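Local coordinates for protein anthranilate-CoA ligase (Stigmatella aurantiaca, PDB 4WV3) that belongs to the ANL superfamily of AMP-binding enzymes, pairing a large N-terminal AMP-binding part with a smaller C-terminal domain, at residues L65-S70 and I112-F117; D105-V110 and L128-H133. All blocks are in the same frame, centred on the assembly; numbering follows the deposited sequence.

Contact 1 of 2, residues L65-S70 and I112-F117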
loop_
_atom_site.group_PDB
_atom_site.type_symbol
_atom_site.label_atom_id
_atom_site.label_comp_id
_atom_site.label_asym_id
_atom_site.label_seq_id
_atom_site.Cartn_x
_atom_site.Cartn_y
_atom_site.Cartn_z
ATOM N N LEU A 65 -3.257 -15.757 -6.247
ATOM C CA LEU A 65 -4.426 -14.922 -6.491
ATOM C C LEU A 65 -4.039 -13.693 -7.309
ATOM O O LEU A 65 -3.553 -12.700 -6.766
ATOM C CB LEU A 65 -5.070 -14.501 -5.167
ATOM C CG LEU A 65 -6.316 -13.617 -5.250
ATOM C CD1 LEU A 65 -7.366 -14.249 -6.148
ATOM C CD2 LEU A 65 -6.882 -13.361 -3.859
ATOM N N LEU A 66 -4.254 -13.770 -8.619
ATOM C CA LEU A 66 -3.893 -12.683 -9.520
ATOM C C LEU A 66 -5.097 -12.203 -10.326
ATOM O O LEU A 66 -5.330 -12.657 -11.447
ATOM C CB LEU A 66 -2.768 -13.123 -10.461
ATOM C CG LEU A 66 -2.225 -12.079 -11.439
ATOM C CD1 LEU A 66 -1.658 -10.885 -10.691
ATOM C CD2 LEU A 66 -1.178 -12.695 -12.350
ATOM N N THR A 67 -5.863 -11.286 -9.748
ATOM C CA THR A 67 -7.028 -10.735 -10.434
ATOM C C THR A 67 -7.337 -9.314 -9.975
ATOM O O THR A 67 -6.749 -8.818 -9.014
ATOM C CB THR A 67 -8.274 -11.628 -10.251
ATOM O OG1 THR A 67 -9.391 -11.038 -10.927
ATOM C CG2 THR A 67 -8.606 -11.795 -8.778
ATOM N N LEU A 68 -8.260 -8.665 -10.678
ATOM C CA LEU A 68 -8.634 -7.285 -10.388
ATOM C C LEU A 68 -9.352 -7.168 -9.048
ATOM O O LEU A 68 -9.878 -8.154 -8.530
ATOM C CB LEU A 68 -9.538 -6.748 -11.498
ATOM C CG LEU A 68 -9.046 -6.932 -12.935
ATOM C CD1 LEU A 68 -10.124 -6.527 -13.927
ATOM C CD2 LEU A 68 -7.772 -6.137 -13.168
ATOM N N ASP A 69 -9.366 -5.960 -8.489
ATOM C CA ASP A 69 -10.147 -5.684 -7.287
ATOM C C ASP A 69 -11.586 -6.022 -7.646
ATOM O O ASP A 69 -12.195 -5.369 -8.492
ATOM C CB ASP A 69 -9.975 -4.232 -6.840
ATOM C CG ASP A 69 -8.752 -4.029 -5.968
ATOM O OD1 ASP A 69 -7.812 -4.846 -6.058
ATOM O OD2 ASP A 69 -8.733 -3.051 -5.190
ATOM N N SER A 70 -12.121 -7.053 -7.003
ATOM C CA SER A 70 -13.435 -7.566 -7.358
ATOM C C SER A 70 -14.001 -8.450 -6.256
ATOM O O SER A 70 -13.336 -8.724 -5.256
ATOM C CB SER A 70 -13.423 -8.334 -8.679
ATOM O OG SER A 70 -12.478 -9.392 -8.638
ATOM N N ILE A 112 -5.416 -18.722 -9.158
ATOM C CA ILE A 112 -6.675 -18.077 -9.508
ATOM C C ILE A 112 -6.370 -16.767 -10.224
ATOM O O ILE A 112 -5.892 -15.812 -9.614
ATOM C CB ILE A 112 -7.537 -17.807 -8.266
ATOM C CG1 ILE A 112 -7.790 -19.109 -7.503
ATOM C CG2 ILE A 112 -8.850 -17.154 -8.664
ATOM C CD1 ILE A 112 -8.582 -18.929 -6.230
ATOM N N VAL A 113 -6.642 -16.730 -11.524
ATOM C CA VAL A 113 -6.244 -15.596 -12.349
ATOM C C VAL A 113 -7.409 -15.066 -13.187
ATOM O O VAL A 113 -8.298 -15.821 -13.580
ATOM C CB VAL A 113 -5.049 -15.977 -13.264
ATOM C CG1 VAL A 113 -5.464 -17.028 -14.285
ATOM C CG2 VAL A 113 -4.466 -14.749 -13.951
ATOM N N HIS A 114 -7.413 -13.760 -13.439
ATOM C CA HIS A 114 -8.389 -13.166 -14.342
ATOM C C HIS A 114 -7.979 -13.453 -15.783
ATOM O O HIS A 114 -6.805 -13.696 -16.061
ATOM C CB HIS A 114 -8.505 -11.660 -14.107
ATOM C CG HIS A 114 -9.684 -11.034 -14.784
ATOM N ND1 HIS A 114 -9.605 -10.456 -16.032
ATOM C CD2 HIS A 114 -10.972 -10.903 -14.389
ATOM C CE1 HIS A 114 -10.794 -9.992 -16.376
ATOM N NE2 HIS A 114 -11.641 -10.251 -15.396
ATOM N N GLN A 115 -8.944 -13.421 -16.695
ATOM C CA GLN A 115 -8.697 -13.798 -18.084
ATOM C C GLN A 115 -7.740 -12.858 -18.822
ATOM O O GLN A 115 -7.083 -13.265 -19.779
ATOM C CB GLN A 115 -10.017 -13.919 -18.854
ATOM C CG GLN A 115 -10.769 -12.607 -19.020
ATOM C CD GLN A 115 -12.073 -12.776 -19.778
ATOM O OE1 GLN A 115 -12.598 -13.883 -19.892
ATOM N NE2 GLN A 115 -12.599 -11.675 -20.302
ATOM N N GLU A 116 -7.655 -11.607 -18.379
ATOM C CA GLU A 116 -6.833 -10.621 -19.079
ATOM C C GLU A 116 -5.356 -10.742 -18.714
ATOM O O GLU A 116 -4.499 -10.097 -19.322
ATOM C CB GLU A 116 -7.337 -9.199 -18.817
ATOM C CG GLU A 116 -6.914 -8.615 -17.484
ATOM C CD GLU A 116 -7.165 -7.120 -17.406
ATOM O OE1 GLU A 116 -8.336 -6.712 -17.233
ATOM O OE2 GLU A 116 -6.188 -6.352 -17.527
ATOM N N PHE A 117 -5.070 -11.575 -17.719
ATOM C CA PHE A 117 -3.702 -11.846 -17.295
ATOM C C PHE A 117 -3.317 -13.270 -17.684
ATOM O O PHE A 117 -2.164 -13.679 -17.541
ATOM C CB PHE A 117 -3.573 -11.673 -15.781
ATOM C CG PHE A 117 -4.034 -10.336 -15.279
ATOM C CD1 PHE A 117 -3.564 -9.165 -15.852
ATOM C CD2 PHE A 117 -4.945 -10.250 -14.240
ATOM C CE1 PHE A 117 -3.989 -7.934 -15.391
ATOM C CE2 PHE A 117 -5.375 -9.023 -13.775
ATOM C CZ PHE A 117 -4.897 -7.863 -14.353
#
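L68 is the side chain to start from, because its two methyls serve two different rings. With CG beside the backbone N (chi1 -50°), the leucine crosses to the other segment and sets CD1 squarely over one face of the H114 imidazole, 4.3 Å from the ring centroid, a CH-pi contact. Its other methyl, L68 CD2, approaches the edge of F117 near the ring plane, 3.6 Å from F117 CZ. E116 completes the cluster: its CG lies over the centre of one F117 face, and its carboxylate OE1 reaches L68 CD1. H114, with CG anti to the backbone N (chi1 -168°), crosses T67 at about a right angle, and T67 OG1 touches H114 CB at 3.4 Å.

Behind this cluster the ends of strands 62-66 and 110-114 run parallel. L66 uses both backbone groups: its N donates to I112 O (2.8 Å), nearly along the carbonyl axis, and its O receives H114 N (3.1 Å) in the carbonyl plane. L65 and I112 share one sheet face, L65 CD1 meeting I112 CG2 at 4.1 Å, with S76 of helix 71-83 against both. On the reverse face L66 and V113 lie side by side, and L118 and I121 of helix 118-122 pack there. Beyond the strand, S70 OG donates to L68 O (2.9 Å) just as S70 takes the N-cap position of helix 71-83.

This is parallel sheet pairing of an alpha/beta layer, finished by a mixed cluster in which L68 bridges H114 and F117. E116 N donates to H114 ND1 over a long 3.3 Å, from 29° out of the ring plane; an accepting ND1 is consistent with a neutral imidazole protonated on NE2.

Contact 2 of 2, residues D105-V110 and L128-H133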
loop_
_atom_site.group_PDB
_atom_site.type_symbol
_atom_site.label_atom_id
_atom_site.label_comp_id
_atom_site.label_asym_id
_atom_site.label_seq_id
_atom_site.Cartn_x
_atom_site.Cartn_y
_atom_site.Cartn_z
ATOM N N ASP A 105 8.575 -19.417 -6.498
ATOM C CA ASP A 105 9.129 -19.170 -5.171
ATOM C C ASP A 105 8.187 -19.620 -4.057
ATOM O O ASP A 105 8.633 -19.984 -2.969
ATOM C CB ASP A 105 9.483 -17.689 -5.010
ATOM C CG ASP A 105 10.221 -17.399 -3.718
ATOM O OD1 ASP A 105 11.385 -17.832 -3.585
ATOM O OD2 ASP A 105 9.640 -16.725 -2.843
ATOM N N CYS A 106 6.886 -19.603 -4.330
ATOM C CA CYS A 106 5.904 -20.020 -3.333
ATOM C C CYS A 106 5.340 -21.412 -3.624
ATOM O O CYS A 106 4.475 -21.900 -2.896
ATOM C CB CYS A 106 4.774 -18.992 -3.210
ATOM S SG CYS A 106 3.710 -18.836 -4.664
ATOM N N ARG A 107 5.844 -22.039 -4.686
ATOM C CA ARG A 107 5.442 -23.391 -5.079
ATOM C C ARG A 107 3.931 -23.545 -5.236
ATOM O O ARG A 107 3.360 -24.560 -4.836
ATOM C CB ARG A 107 5.965 -24.430 -4.081
ATOM C CG ARG A 107 7.460 -24.369 -3.829
ATOM C CD ARG A 107 7.929 -25.550 -2.987
ATOM N NE ARG A 107 8.249 -26.719 -3.804
ATOM C CZ ARG A 107 7.402 -27.710 -4.064
ATOM N NH1 ARG A 107 6.171 -27.683 -3.572
ATOM N NH2 ARG A 107 7.789 -28.731 -4.817
ATOM N N ALA A 108 3.291 -22.537 -5.817
ATOM C CA ALA A 108 1.840 -22.533 -5.973
ATOM C C ALA A 108 1.348 -23.675 -6.858
ATOM O O ALA A 108 1.711 -23.766 -8.030
ATOM C CB ALA A 108 1.373 -21.195 -6.527
ATOM N N ARG A 109 0.523 -24.547 -6.286
ATOM C CA ARG A 109 -0.075 -25.642 -7.040
ATOM C C ARG A 109 -1.297 -25.162 -7.815
ATOM O O ARG A 109 -1.599 -25.669 -8.896
ATOM C CB ARG A 109 -0.479 -26.785 -6.109
ATOM C CG ARG A 109 0.681 -27.594 -5.551
ATOM C CD ARG A 109 0.182 -28.787 -4.740
ATOM N NE ARG A 109 -0.619 -29.710 -5.542
ATOM C CZ ARG A 109 -1.948 -29.759 -5.532
ATOM N NH1 ARG A 109 -2.640 -28.936 -4.754
ATOM N NH2 ARG A 109 -2.587 -30.631 -6.300
ATOM N N VAL A 110 -1.999 -24.185 -7.250
ATOM C CA VAL A 110 -3.211 -23.656 -7.864
ATOM C C VAL A 110 -3.113 -22.144 -8.040
ATOM O O VAL A 110 -2.672 -21.432 -7.138
ATOM C CB VAL A 110 -4.459 -23.998 -7.021
ATOM C CG1 VAL A 110 -5.714 -23.435 -7.666
ATOM C CG2 VAL A 110 -4.584 -25.503 -6.841
ATOM N N LEU A 128 6.821 -23.751 -14.678
ATOM C CA LEU A 128 6.181 -23.902 -13.377
ATOM C C LEU A 128 5.746 -25.346 -13.161
ATOM O O LEU A 128 4.589 -25.693 -13.398
ATOM C CB LEU A 128 4.981 -22.963 -13.263
ATOM C CG LEU A 128 5.305 -21.478 -13.440
ATOM C CD1 LEU A 128 4.036 -20.646 -13.418
ATOM C CD2 LEU A 128 6.278 -21.013 -12.366
ATOM N N PRO A 129 6.679 -26.194 -12.703
ATOM C CA PRO A 129 6.455 -27.635 -12.548
ATOM C C PRO A 129 5.443 -27.971 -11.456
ATOM O O PRO A 129 4.831 -29.038 -11.502
ATOM C CB PRO A 129 7.841 -28.163 -12.163
ATOM C CG PRO A 129 8.519 -27.002 -11.524
ATOM C CD PRO A 129 8.030 -25.797 -12.271
ATOM N N MET A 130 5.272 -27.076 -10.490
ATOM C CA MET A 130 4.353 -27.325 -9.384
ATOM C C MET A 130 2.931 -26.865 -9.687
ATOM O O MET A 130 1.971 -27.369 -9.103
ATOM C CB MET A 130 4.861 -26.665 -8.099
ATOM C CG MET A 130 6.120 -27.299 -7.531
ATOM S SD MET A 130 5.932 -29.069 -7.240
ATOM C CE MET A 130 4.494 -29.090 -6.170
ATOM N N LEU A 131 2.798 -25.907 -10.598
ATOM C CA LEU A 131 1.487 -25.374 -10.956
ATOM C C LEU A 131 0.662 -26.409 -11.715
ATOM O O LEU A 131 0.971 -26.742 -12.858
ATOM C CB LEU A 131 1.633 -24.096 -11.786
ATOM C CG LEU A 131 0.341 -23.329 -12.079
ATOM C CD1 LEU A 131 -0.402 -23.014 -10.789
ATOM C CD2 LEU A 131 0.634 -22.054 -12.853
ATOM N N GLU A 132 -0.386 -26.916 -11.072
ATOM C CA GLU A 132 -1.225 -27.948 -11.673
ATOM C C GLU A 132 -2.547 -27.405 -12.209
ATOM O O GLU A 132 -2.935 -27.701 -13.340
ATOM C CB GLU A 132 -1.501 -29.075 -10.673
ATOM C CG GLU A 132 -0.270 -29.860 -10.253
ATOM C CD GLU A 132 -0.625 -31.176 -9.588
ATOM O OE1 GLU A 132 -1.569 -31.845 -10.061
ATOM O OE2 GLU A 132 0.035 -31.541 -8.592
ATOM N N HIS A 133 -3.239 -26.615 -11.395
ATOM C CA HIS A 133 -4.569 -26.137 -11.756
ATOM C C HIS A 133 -4.644 -24.618 -11.860
ATOM O O HIS A 133 -4.271 -23.900 -10.934
ATOM C CB HIS A 133 -5.606 -26.641 -10.751
ATOM C CG HIS A 133 -5.604 -28.127 -10.577
ATOM N ND1 HIS A 133 -5.138 -28.742 -9.434
ATOM C CD2 HIS A 133 -6.005 -29.123 -11.403
ATOM C CE1 HIS A 133 -5.256 -30.052 -9.563
ATOM N NE2 HIS A 133 -5.779 -30.309 -10.748
#
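D105 closes helix 96-105 and is tied elsewhere, its carboxylate bonding H379 ND1 and Y174 OH. R107, at positive phi, is the C-prime residue of a Schellman motif that ends the helix: A108 N returns to L103 O and R107 N to R104 O. The chain then runs alongside 128-133, the touching parts 9° apart. The R107 side chain bends at chi3 and lays one face of its guanidinium over M130, whose CG sits 3.4 Å above the plane, offset toward the rim. M130 is itself folded at chi2 and chi3, bringing SD and CE alongside the same group. R107 and R109 both touch a crystal neighbour, so their poses may owe something to the lattice.

A108 contributes its carbonyl, A108 O lying 3.3 Å from L131 CA. R109 makes the main polar links. Its O is gripped by two successive amides, E132 N at 2.8 Å on a lone pair and H133 N at 3.1 Å nearly along the C=O axis. L131 CD1 rests against that same oxygen. The R109 guanidinium runs beside E132 in a loose salt bridge: OE2 alone faces its NE/NH2 edge, 3.6 Å from R109 NH2. Its stronger partner is L55 O. At V110 the strands proper begin: V110 pairs in parallel with H133, and V110 CG2 meets the edge of the H133 ring.

The directional hold is thus mostly main chain, one carbonyl taking two N-H groups. Guanidinium and carboxylate planes 84° apart exclude a coplanar pairing through both E132 oxygens. The R109 charge near H133 would, if anything, disfavour a protonated imidazole, while E132 partly offsets it.

The two contacts interleave along the chain, in the order 65-70, 105-110, 112-117, 128-133, with centres about 16 Å apart. Strand 110-114 links them. Contact 2 sits where that strand starts and joins it to strand 133-137; contact 1 sits where it ends and joins it to strand 62-66 along its other edge. Both therefore belong to one five-stranded parallel beta-sheet of the AMP-binding part, at opposite ends of its strands. Contact 1 is the more buried, its centre about 18 Å from the centre of the chain; the centre of contact 2 lies about 26 Å from the centre of the chain. Together they fix strand 110-114 between its two neighbours; the ligand pocket's residues all come later in the sequence.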